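Local structure of pyocin S5 (Pseudomonas aeruginosa PAO1, 6THK) at residues K332-T335 with E336-A340; L470-A473 with L474-V478; K490-N493 with L494-I498. The protein is a bacteriocin that probably forms channels in the cytoplasmic membrane of target bacteria and so dissipates their cellular energy. The protein carries 1 engineered substitution. All blocks are in the same frame, centred on the assembly; numbering follows the deposited sequence.

Interaction 1. Residues K332-T335 with E336-A340; sequences KEVT and EKFGA. With ZN (zinc ion), chain J.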
loop_
_atom_site.group_PDB
_atom_site.type_symbol
_atom_site.label_atom_id
_atom_site.label_comp_id
_atom_site.label_asym_id
_atom_site.label_seq_id
_atom_site.Cartn_x
_atom_site.Cartn_y
_atom_site.Cartn_z
ATOM N N LYS A 332 -52.044 2.059 -23.480
ATOM C CA LYS A 332 -52.156 2.404 -24.888
ATOM C C LYS A 332 -52.643 1.222 -25.706
ATOM O O LYS A 332 -53.523 1.359 -26.536
ATOM C CB LYS A 332 -50.807 2.859 -25.433
ATOM C CG LYS A 332 -50.396 4.263 -25.035
ATOM C CD LYS A 332 -49.018 4.589 -25.581
ATOM C CE LYS A 332 -48.248 5.492 -24.637
ATOM N NZ LYS A 332 -46.932 4.917 -24.247
ATOM N N GLU A 333 -52.077 0.050 -25.437
ATOM C CA GLU A 333 -52.447 -1.179 -26.132
ATOM C C GLU A 333 -53.889 -1.558 -25.844
ATOM O O GLU A 333 -54.583 -2.080 -26.702
ATOM C CB GLU A 333 -51.497 -2.319 -25.797
ATOM C CG GLU A 333 -51.743 -3.573 -26.617
ATOM C CD GLU A 333 -51.443 -3.392 -28.091
ATOM O OE1 GLU A 333 -50.378 -2.841 -28.420
ATOM O OE2 GLU A 333 -52.272 -3.809 -28.920
ATOM N N VAL A 334 -54.321 -1.332 -24.609
ATOM C CA VAL A 334 -55.688 -1.591 -24.209
ATOM C C VAL A 334 -56.633 -0.684 -24.993
ATOM O O VAL A 334 -57.709 -1.102 -25.382
ATOM C CB VAL A 334 -55.889 -1.397 -22.702
ATOM C CG1 VAL A 334 -57.357 -1.194 -22.391
ATOM C CG2 VAL A 334 -55.345 -2.594 -21.944
ATOM N N THR A 335 -56.240 0.572 -25.192
ATOM C CA THR A 335 -57.035 1.501 -25.975
ATOM C C THR A 335 -57.125 1.002 -27.406
ATOM O O THR A 335 -58.184 1.011 -28.005
ATOM C CB THR A 335 -56.398 2.897 -26.025
ATOM O OG1 THR A 335 -56.519 3.539 -24.758
ATOM C CG2 THR A 335 -57.091 3.749 -27.056
ATOM N N GLU A 336 -56.011 0.526 -27.940
ATOM C CA GLU A 336 -55.976 0.039 -29.307
ATOM C C GLU A 336 -56.890 -1.157 -29.531
ATOM O O GLU A 336 -57.590 -1.215 -30.524
ATOM C CB GLU A 336 -54.547 -0.354 -29.692
ATOM C CG GLU A 336 -53.704 0.754 -30.298
ATOM C CD GLU A 336 -52.299 0.289 -30.650
ATOM O OE1 GLU A 336 -51.343 1.060 -30.432
ATOM O OE2 GLU A 336 -52.148 -0.851 -31.141
ATOM N N LYS A 337 -56.912 -2.087 -28.587
ATOM C CA LYS A 337 -57.706 -3.305 -28.723
ATOM C C LYS A 337 -59.128 -3.284 -28.152
ATOM O O LYS A 337 -60.010 -3.943 -28.680
ATOM C CB LYS A 337 -56.928 -4.495 -28.145
ATOM C CG LYS A 337 -57.571 -5.845 -28.387
ATOM C CD LYS A 337 -56.743 -6.709 -29.325
ATOM C CE LYS A 337 -57.561 -7.877 -29.853
ATOM N NZ LYS A 337 -56.735 -9.061 -30.216
ATOM N N PHE A 338 -59.338 -2.547 -27.071
ATOM C CA PHE A 338 -60.645 -2.462 -26.414
ATOM C C PHE A 338 -61.317 -1.087 -26.419
ATOM O O PHE A 338 -62.499 -1.000 -26.084
ATOM C CB PHE A 338 -60.542 -2.961 -24.964
ATOM C CG PHE A 338 -60.180 -4.411 -24.757
ATOM C CD1 PHE A 338 -60.380 -5.349 -25.764
ATOM C CD2 PHE A 338 -59.693 -4.851 -23.539
ATOM C CE1 PHE A 338 -60.046 -6.683 -25.569
ATOM C CE2 PHE A 338 -59.381 -6.189 -23.340
ATOM C CZ PHE A 338 -59.547 -7.094 -24.360
ATOM N N GLY A 339 -60.573 -0.033 -26.731
ATOM C CA GLY A 339 -61.128 1.317 -26.751
ATOM C C GLY A 339 -60.819 2.155 -25.529
ATOM O O GLY A 339 -60.421 1.624 -24.484
ATOM N N ALA A 340 -61.052 3.476 -25.653
ATOM C CA ALA A 340 -60.793 4.509 -24.635
ATOM C C ALA A 340 -61.394 4.237 -23.250
ATOM O O ALA A 340 -60.675 4.363 -22.260
ATOM C CB ALA A 340 -61.248 5.868 -25.139
HETATM ZN ZN ZN J . -50.322 -1.837 -30.502
#

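Interaction 2. Residues L470-A473 with L474-V478; sequences LGFA and LVMAV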
loop_
_atom_site.group_PDB
_atom_site.type_symbol
_atom_site.label_atom_id
_atom_site.label_comp_id
_atom_site.label_asym_id
_atom_site.label_seq_id
_atom_site.Cartn_x
_atom_site.Cartn_y
_atom_site.Cartn_z
ATOM N N LEU A 470 -65.147 -8.236 -22.498
ATOM C CA LEU A 470 -66.065 -8.640 -21.445
ATOM C C LEU A 470 -65.329 -9.288 -20.284
ATOM O O LEU A 470 -65.468 -8.856 -19.152
ATOM C CB LEU A 470 -67.137 -9.578 -21.990
ATOM C CG LEU A 470 -68.148 -10.077 -20.967
ATOM C CD1 LEU A 470 -68.827 -8.915 -20.270
ATOM C CD2 LEU A 470 -69.172 -10.991 -21.606
ATOM N N GLY A 471 -64.576 -10.344 -20.563
ATOM C CA GLY A 471 -63.775 -10.997 -19.530
ATOM C C GLY A 471 -62.875 -10.003 -18.801
ATOM O O GLY A 471 -62.819 -10.009 -17.566
ATOM N N PHE A 472 -62.210 -9.092 -19.542
ATOM C CA PHE A 472 -61.311 -8.103 -18.904
ATOM C C PHE A 472 -62.057 -7.135 -17.981
ATOM O O PHE A 472 -61.556 -6.828 -16.916
ATOM C CB PHE A 472 -60.429 -7.360 -19.910
ATOM C CG PHE A 472 -59.473 -6.356 -19.293
ATOM C CD1 PHE A 472 -58.544 -6.750 -18.334
ATOM C CD2 PHE A 472 -59.461 -5.035 -19.716
ATOM C CE1 PHE A 472 -57.643 -5.833 -17.786
ATOM C CE2 PHE A 472 -58.566 -4.112 -19.157
ATOM C CZ PHE A 472 -57.654 -4.522 -18.203
ATOM N N ALA A 473 -63.276 -6.739 -18.355
ATOM C CA ALA A 473 -64.141 -5.884 -17.561
ATOM C C ALA A 473 -64.630 -6.629 -16.309
ATOM O O ALA A 473 -64.678 -6.023 -15.237
ATOM C CB ALA A 473 -65.327 -5.425 -18.396
ATOM N N LEU A 474 -65.013 -7.923 -16.435
ATOM C CA LEU A 474 -65.472 -8.724 -15.289
ATOM C C LEU A 474 -64.312 -8.939 -14.299
ATOM O O LEU A 474 -64.533 -8.887 -13.086
ATOM C CB LEU A 474 -66.056 -10.056 -15.772
ATOM C CG LEU A 474 -66.649 -10.997 -14.726
ATOM C CD1 LEU A 474 -67.707 -10.300 -13.878
ATOM C CD2 LEU A 474 -67.268 -12.206 -15.399
ATOM N N VAL A 475 -63.101 -9.074 -14.832
ATOM C CA VAL A 475 -61.901 -9.230 -14.029
ATOM C C VAL A 475 -61.680 -7.959 -13.218
ATOM O O VAL A 475 -61.438 -8.015 -12.026
ATOM C CB VAL A 475 -60.671 -9.497 -14.902
ATOM C CG1 VAL A 475 -59.407 -9.083 -14.183
ATOM C CG2 VAL A 475 -60.609 -10.958 -15.295
ATOM N N MET A 476 -61.761 -6.815 -13.879
ATOM C CA MET A 476 -61.622 -5.520 -13.206
ATOM C C MET A 476 -62.705 -5.302 -12.191
ATOM O O MET A 476 -62.412 -4.762 -11.136
ATOM C CB MET A 476 -61.595 -4.367 -14.195
ATOM C CG MET A 476 -60.394 -4.388 -15.073
ATOM S SD MET A 476 -60.130 -2.796 -15.859
ATOM C CE MET A 476 -61.459 -2.774 -17.100
ATOM N N ALA A 477 -63.938 -5.770 -12.472
ATOM C CA ALA A 477 -65.062 -5.648 -11.538
ATOM C C ALA A 477 -64.818 -6.455 -10.252
ATOM O O ALA A 477 -64.955 -5.936 -9.142
ATOM C CB ALA A 477 -66.351 -6.076 -12.214
ATOM N N VAL A 478 -64.359 -7.678 -10.441
ATOM C CA VAL A 478 -64.032 -8.604 -9.374
ATOM C C VAL A 478 -62.844 -8.095 -8.523
ATOM O O VAL A 478 -62.894 -8.137 -7.302
ATOM C CB VAL A 478 -63.795 -9.989 -9.992
ATOM C CG1 VAL A 478 -62.699 -10.737 -9.289
ATOM C CG2 VAL A 478 -65.084 -10.785 -10.030
#

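Interaction 3. Residues K490-N493 with L494-I498; sequences KANN and LVISI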
loop_
_atom_site.group_PDB
_atom_site.type_symbol
_atom_site.label_atom_id
_atom_site.label_comp_id
_atom_site.label_asym_id
_atom_site.label_seq_id
_atom_site.Cartn_x
_atom_site.Cartn_y
_atom_site.Cartn_z
ATOM N N LYS A 490 -67.971 1.441 -10.870
ATOM C CA LYS A 490 -67.451 1.889 -12.159
ATOM C C LYS A 490 -67.224 0.721 -13.124
ATOM O O LYS A 490 -67.583 0.828 -14.293
ATOM C CB LYS A 490 -66.152 2.682 -11.975
ATOM C CG LYS A 490 -66.376 4.124 -11.530
ATOM C CD LYS A 490 -65.091 4.784 -11.041
ATOM C CE LYS A 490 -65.328 6.219 -10.659
ATOM N NZ LYS A 490 -64.166 6.777 -9.936
ATOM N N ALA A 491 -66.630 -0.388 -12.633
ATOM C CA ALA A 491 -66.322 -1.544 -13.469
ATOM C C ALA A 491 -67.594 -2.286 -13.795
ATOM O O ALA A 491 -67.776 -2.703 -14.936
ATOM C CB ALA A 491 -65.315 -2.451 -12.781
ATOM N N ASN A 492 -68.502 -2.392 -12.806
ATOM C CA ASN A 492 -69.813 -3.001 -12.956
ATOM C C ASN A 492 -70.614 -2.289 -14.059
ATOM O O ASN A 492 -71.258 -2.964 -14.860
ATOM C CB ASN A 492 -70.557 -3.032 -11.604
ATOM C CG ASN A 492 -71.979 -3.529 -11.664
ATOM O OD1 ASN A 492 -72.936 -2.778 -11.425
ATOM N ND2 ASN A 492 -72.153 -4.804 -11.985
ATOM N N ASN A 493 -70.521 -0.936 -14.145
ATOM C CA ASN A 493 -71.178 -0.141 -15.189
ATOM C C ASN A 493 -70.609 -0.514 -16.546
ATOM O O ASN A 493 -71.386 -0.809 -17.445
ATOM C CB ASN A 493 -71.004 1.349 -14.947
ATOM C CG ASN A 493 -71.712 1.899 -13.729
ATOM O OD1 ASN A 493 -71.387 3.002 -13.263
ATOM N ND2 ASN A 493 -72.700 1.174 -13.187
ATOM N N LEU A 494 -69.267 -0.588 -16.671
ATOM C CA LEU A 494 -68.603 -0.989 -17.918
ATOM C C LEU A 494 -69.040 -2.382 -18.399
ATOM O O LEU A 494 -69.283 -2.532 -19.587
ATOM C CB LEU A 494 -67.084 -0.908 -17.794
ATOM C CG LEU A 494 -66.233 -1.243 -19.031
ATOM C CD1 LEU A 494 -66.511 -0.286 -20.203
ATOM C CD2 LEU A 494 -64.746 -1.247 -18.670
ATOM N N VAL A 495 -69.154 -3.380 -17.490
ATOM C CA VAL A 495 -69.596 -4.744 -17.837
ATOM C C VAL A 495 -70.992 -4.663 -18.482
ATOM O O VAL A 495 -71.159 -5.097 -19.616
ATOM C CB VAL A 495 -69.594 -5.707 -16.616
ATOM C CG1 VAL A 495 -70.213 -7.053 -16.969
ATOM C CG2 VAL A 495 -68.185 -5.901 -16.067
ATOM N N ILE A 496 -71.927 -4.025 -17.797
ATOM C CA ILE A 496 -73.288 -3.900 -18.277
ATOM C C ILE A 496 -73.339 -3.151 -19.592
ATOM O O ILE A 496 -74.105 -3.491 -20.479
ATOM C CB ILE A 496 -74.162 -3.176 -17.250
ATOM C CG1 ILE A 496 -74.520 -4.118 -16.101
ATOM C CG2 ILE A 496 -75.410 -2.630 -17.915
ATOM C CD1 ILE A 496 -74.792 -3.406 -14.797
ATOM N N SER A 497 -72.544 -2.093 -19.672
ATOM C CA SER A 497 -72.449 -1.257 -20.854
ATOM C C SER A 497 -71.885 -2.074 -21.999
ATOM O O SER A 497 -72.267 -1.895 -23.144
ATOM C CB SER A 497 -71.577 -0.031 -20.563
ATOM O OG SER A 497 -70.800 0.364 -21.678
ATOM N N ILE A 498 -70.988 -2.996 -21.677
ATOM C CA ILE A 498 -70.365 -3.845 -22.682
ATOM C C ILE A 498 -71.358 -4.861 -23.176
ATOM O O ILE A 498 -71.227 -5.388 -24.269
ATOM C CB ILE A 498 -69.154 -4.612 -22.138
ATOM C CG1 ILE A 498 -67.899 -3.762 -22.227
ATOM C CG2 ILE A 498 -68.946 -5.898 -22.917
ATOM C CD1 ILE A 498 -66.736 -4.357 -21.478
#

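Interaction 1. Residues K332-T335 with E336-A340
The carboxylates of Glu333 and Glu336, one helical turn apart, meet at a zinc ion with their planes 68° apart. Each uses a single oxygen: Glu333 OE1 lies 2.3 Å from the zinc and Glu336 OE2 2.2 Å, while Glu333 OE2 stands back at 3.2 Å, so that carboxylate binds through one oxygen. The chains reach the metal differently. Glu333 leaves the backbone with CG anti to N (chi1 -173°) and bends at chi2, whereas Glu336 runs extended beyond CG. The metal probably offsets the repulsion expected between two carboxylates held so close. The third flat group, the Phe338 ring, is approached obliquely by the carbonyl of Val334, whose O accepts the Phe338 N-H at 2.8 Å.

Backbone bonds continue the turn: Glu336 N to Lys332 O and Lys337 N to Glu333 O, each 3.0 Å. The helix then ends. Gly339 N reaches Thr335 O at 2.9 Å from above the carbonyl plane, and Gly339 takes a positive phi of 101°. This glycine also occupies the N-cap position of helix 340-353, whose Ser343 touches Val334 and Thr335. The whole is an i, i+3 zinc site on the exposed side of a helix end, followed by a glycine break between consecutive helices.

Interaction 2. Residues L470-A473 with L474-V478
Phe472 and Met476, four residues apart on helix 468-481, form a Met-aromatic contact inside a segment predicted to be transmembrane, consistent with the buried hydrophobic hairpin of channel-forming colicins. Two kinds of approach make up the aromatic part. Met476 CG stands over one face of the ring as a CH-pi contact, 4.2 Å from the centroid and 16° off the ring normal. The sulfur reaches the same ring more obliquely: Met476 SD is also 4.2 Å from the Phe472 centroid, but 29° off the normal. The bend of the thioether at chi3 (-73°) keeps its methyl over the same face as CG and SD, toward the CD2-CE2 rim.

Between residues 470-473 and 474-478 the hydrogen bonds are all backbone ones. Four consecutive i, i+4 bonds form: Leu474 N to Leu470 O, Val475 N to Gly471 O and Ala477 N to Ala473 O, each at 2.9 Å, and Met476 N to Phe472 O at 3.0 Å. These bonds satisfy the amides and carbonyls involved in an interior of apolar side chains; Val475 O is also bonded to Thr479 OG1.

Packing against neighbours follows the sides of the helix. Phe472 and Met476 meet helix 340-353 through Thr342, Met345, Ala346 and Leu349, whereas Ala473 and Ala477 lie against helix 485-498. Leu470 and Val475 touch helix 381-392, Leu470 packing on Asp383, a zinc ligand. Within the helix itself, the outermost methyl of the thioether, Met476 CE, closes on the ring at Phe472 CE2, 3.8 Å away.

Interaction 3. Residues K490-N493 with L494-I498
Asn493 and Ser497 are joined by the shortest of the hydrogen bonds between residues 490-493 and 494-498: Ser497 N to Asn493 O measures 2.8 Å. Val495 N to Ala491 O follows at 3.0 Å. Leu494 N to Lys490 O and Ile496 N to Asn492 O are longer, both 3.2 Å, although the last is the straightest at 172° at the hydrogen. The unbroken i, i+4 series is direct evidence of a regular alpha-helix. Beyond the backbone, Lys490 NZ is held by Gln348 OE1 of helix 340-353.

Side-chain contact centres on Asn492 and Ile496. The amide of Asn492 starts anti to the backbone N (chi1 175°), which carries it along the helix surface to the methyl end of Ile496: Ile496 CD1 lies 3.9 Å from Asn492 OD1 and 3.6 Å from Asn492 O. This is van der Waals contact of a methyl with polar oxygens. Asn492 also touches His371, a ligand of the zinc that Glu485 and Glu489 share. Val495 CG2 rests 3.4 Å from Ala491 O.

Outward, Leu494 packs on Arg341 and Met345, and Ala491 and Val495 face Ala477 and Ala473. With Lys490 and Asn493 exposed while Ala491, Leu494 and Val495 are buried, this is an amphipathic helix of the kind that surrounds the hydrophobic hairpin in colicin pore-forming domains.

From the N terminus, interaction 1 ends the long helix 272-338, interaction 2 lies in helix 468-481 and interaction 3 in helix 485-498. Each is local to its own stretch, so none closes a long loop; the three follow in series, without nesting or crossing. Space joins what sequence separates. Interactions 1 and 2, with centres about 15 Å apart, touch where Phe338 CE2 meets Phe472 CB at 3.8 Å, tying the end of the long helix to the hydrophobic helix. Interactions 2 and 3, about 9 Å apart between centres, pack closely, with Ala473 CB 3.6 Å from Ile498 CD1. Interactions 1 and 3 do not touch, so residues 470-478 bridge them.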